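Protein (polyandrocarpa lectin) (Polyandrocarpa misakiensis, PDB 1BYF) binds galactose in a calcium-dependent manner as a homodimeric C-type lectin with a role in defence against microorganisms. Local coordinates at residues F7-M12 and A114-C119. Numbering follows the deposited sequence.
Sequences FSDETM and ARRVIC
Arg116 turns CG anti to its own carbonyl carbon (chi1 -76°), and its chain then runs extended from CG to NE, which brings NE up to Asp9. There NE gives a nearly straight hydrogen bond to Asp9 OD1 at 2.9 Å, part of a salt bridge. OD1 lies in the guanidinium plane, at its edge. The carboxylate receives the N-H on its anti side, and the two planes stand 75° apart. Asp9 O lies above one face of the same guanidinium, off its centre.

The chain turns a corner at Asp9, and the backbones pair before and after it. Ser8 N bonds Val117 O at 2.9 Å, while the return bond from Val117 N to Ser8 O is weak. Further on, Met12 N donates to Arg115 O (2.9 Å) and Arg115 N to Met12 O (2.8 Å). The register slips by two residues between the pairs, a beta bulge. Ser8 OG accepts from Glu10 N, an ST turn within the corner.

Phe7 and Ile118 lie side by side, with Phe7 CD2 3.9 Å from Ile118 CG1. The bent chain of Met12 crosses Val117 at about a right angle, with Met12 CE 3.6 Å from Val117 CG2. Phe7 also stacks on Phe45 of helix 36-49, and Val117 touches helix 14-22.

The contact pairs the N-terminal strand with the C-terminal strand, which closes the domain into a loop, as in the C-type lectin fold. Phe7 and Ser8 also pair with a strand of the second subunit, carrying the sheet across the dimer. Arg116 and Lys49, which both form salt bridges to OD1, probably favour a charged Asp9, while OD2 links the corner to the second subunit by accepting a hydrogen bond from Tyr3 N of that chain.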
loop_
_atom_site.group_PDB
_atom_site.type_symbol
_atom_site.label_atom_id
_atom_site.label_comp_id
_atom_site.label_asym_id
_atom_site.label_seq_id
_atom_site.Cartn_x
_atom_site.Cartn_y
_atom_site.Cartn_z
ATOM N N PHE A 7 2.977 -2.738 1.882
ATOM C CA PHE A 7 2.222 -3.978 2.006
ATOM C C PHE A 7 3.104 -5.091 1.429
ATOM O O PHE A 7 3.644 -4.883 0.335
ATOM C CB PHE A 7 0.922 -3.960 1.217
ATOM C CG PHE A 7 -0.116 -2.964 1.633
ATOM C CD1 PHE A 7 -0.121 -1.681 1.109
ATOM C CD2 PHE A 7 -1.111 -3.320 2.531
ATOM C CE1 PHE A 7 -1.091 -0.771 1.487
ATOM C CE2 PHE A 7 -2.084 -2.417 2.910
ATOM C CZ PHE A 7 -2.075 -1.140 2.392
ATOM N N SER A 8 3.224 -6.214 2.105
ATOM C CA SER A 8 4.042 -7.300 1.572
ATOM C C SER A 8 3.298 -8.631 1.573
ATOM O O SER A 8 2.657 -9.005 2.555
ATOM C CB SER A 8 5.372 -7.426 2.316
ATOM O OG SER A 8 6.053 -8.588 1.850
ATOM N N ASP A 9 3.384 -9.332 0.449
ATOM C CA ASP A 9 2.762 -10.637 0.294
ATOM C C ASP A 9 3.552 -11.724 1.022
ATOM O O ASP A 9 3.091 -12.855 1.130
ATOM C CB ASP A 9 2.636 -11.023 -1.187
ATOM C CG ASP A 9 1.440 -10.309 -1.806
ATOM O OD1 ASP A 9 0.387 -10.277 -1.133
ATOM O OD2 ASP A 9 1.577 -9.812 -2.936
ATOM N N GLU A 10 4.727 -11.363 1.502
ATOM C CA GLU A 10 5.588 -12.250 2.266
ATOM C C GLU A 10 4.979 -12.521 3.640
ATOM O O GLU A 10 4.635 -11.527 4.276
ATOM C CB GLU A 10 6.879 -11.476 2.577
ATOM C CG GLU A 10 8.072 -11.796 1.715
ATOM C CD GLU A 10 9.156 -12.477 2.537
ATOM O OE1 GLU A 10 9.947 -11.750 3.175
ATOM O OE2 GLU A 10 9.191 -13.726 2.531
ATOM N N THR A 11 4.897 -13.755 4.086
ATOM C CA THR A 11 4.319 -14.032 5.396
ATOM C C THR A 11 5.370 -14.341 6.453
ATOM O O THR A 11 6.448 -14.856 6.163
ATOM C CB THR A 11 3.336 -15.215 5.287
ATOM O OG1 THR A 11 4.082 -16.332 4.794
ATOM C CG2 THR A 11 2.214 -14.882 4.322
ATOM N N MET A 12 5.034 -14.037 7.697
ATOM C CA MET A 12 5.891 -14.212 8.844
ATOM C C MET A 12 5.052 -14.228 10.137
ATOM O O MET A 12 3.900 -13.813 10.104
ATOM C CB MET A 12 6.772 -12.986 9.056
ATOM C CG MET A 12 8.085 -12.811 8.358
ATOM S SD MET A 12 8.266 -11.024 7.991
ATOM C CE MET A 12 7.630 -11.053 6.315
ATOM N N ALA A 114 1.883 -17.519 10.437
ATOM C CA ALA A 114 2.401 -16.749 9.313
ATOM C C ALA A 114 1.317 -15.852 8.726
ATOM O O ALA A 114 0.216 -16.316 8.388
ATOM C CB ALA A 114 2.885 -17.693 8.219
ATOM N N ARG A 115 1.600 -14.560 8.605
ATOM C CA ARG A 115 0.632 -13.647 8.006
ATOM C C ARG A 115 1.401 -12.574 7.222
ATOM O O ARG A 115 2.595 -12.409 7.429
ATOM C CB ARG A 115 -0.279 -12.957 9.011
ATOM C CG ARG A 115 -0.609 -13.815 10.222
ATOM C CD ARG A 115 -1.581 -13.085 11.149
ATOM N NE ARG A 115 -2.835 -13.830 11.138
ATOM C CZ ARG A 115 -3.089 -14.911 11.863
ATOM N NH1 ARG A 115 -2.217 -15.409 12.721
ATOM N NH2 ARG A 115 -4.273 -15.484 11.713
ATOM N N ARG A 116 0.657 -11.893 6.361
ATOM C CA ARG A 116 1.261 -10.832 5.553
ATOM C C ARG A 116 1.617 -9.657 6.453
ATOM O O ARG A 116 1.240 -9.611 7.623
ATOM C CB ARG A 116 0.335 -10.455 4.400
ATOM C CG ARG A 116 0.335 -11.472 3.264
ATOM C CD ARG A 116 -0.755 -11.170 2.249
ATOM N NE ARG A 116 -0.581 -11.901 1.002
ATOM C CZ ARG A 116 -0.729 -13.208 0.827
ATOM N NH1 ARG A 116 -1.082 -14.012 1.830
ATOM N NH2 ARG A 116 -0.522 -13.736 -0.377
ATOM N N VAL A 117 2.369 -8.714 5.907
ATOM C CA VAL A 117 2.871 -7.591 6.682
ATOM C C VAL A 117 2.536 -6.231 6.085
ATOM O O VAL A 117 2.561 -6.025 4.874
ATOM C CB VAL A 117 4.409 -7.719 6.798
ATOM C CG1 VAL A 117 4.988 -6.624 7.693
ATOM C CG2 VAL A 117 4.795 -9.096 7.347
ATOM N N ILE A 118 2.251 -5.296 6.978
ATOM C CA ILE A 118 1.961 -3.916 6.650
ATOM C C ILE A 118 2.847 -3.025 7.523
ATOM O O ILE A 118 2.777 -3.116 8.749
ATOM C CB ILE A 118 0.498 -3.511 6.901
ATOM C CG1 ILE A 118 -0.434 -4.489 6.184
ATOM C CG2 ILE A 118 0.251 -2.081 6.430
ATOM C CD1 ILE A 118 -1.899 -4.267 6.502
ATOM N N CYS A 119 3.668 -2.209 6.872
ATOM C CA CYS A 119 4.537 -1.295 7.588
ATOM C C CYS A 119 4.134 0.153 7.293
ATOM O O CYS A 119 3.541 0.439 6.250
ATOM C CB CYS A 119 6.001 -1.448 7.190
ATOM S SG CYS A 119 6.610 -3.138 7.152
#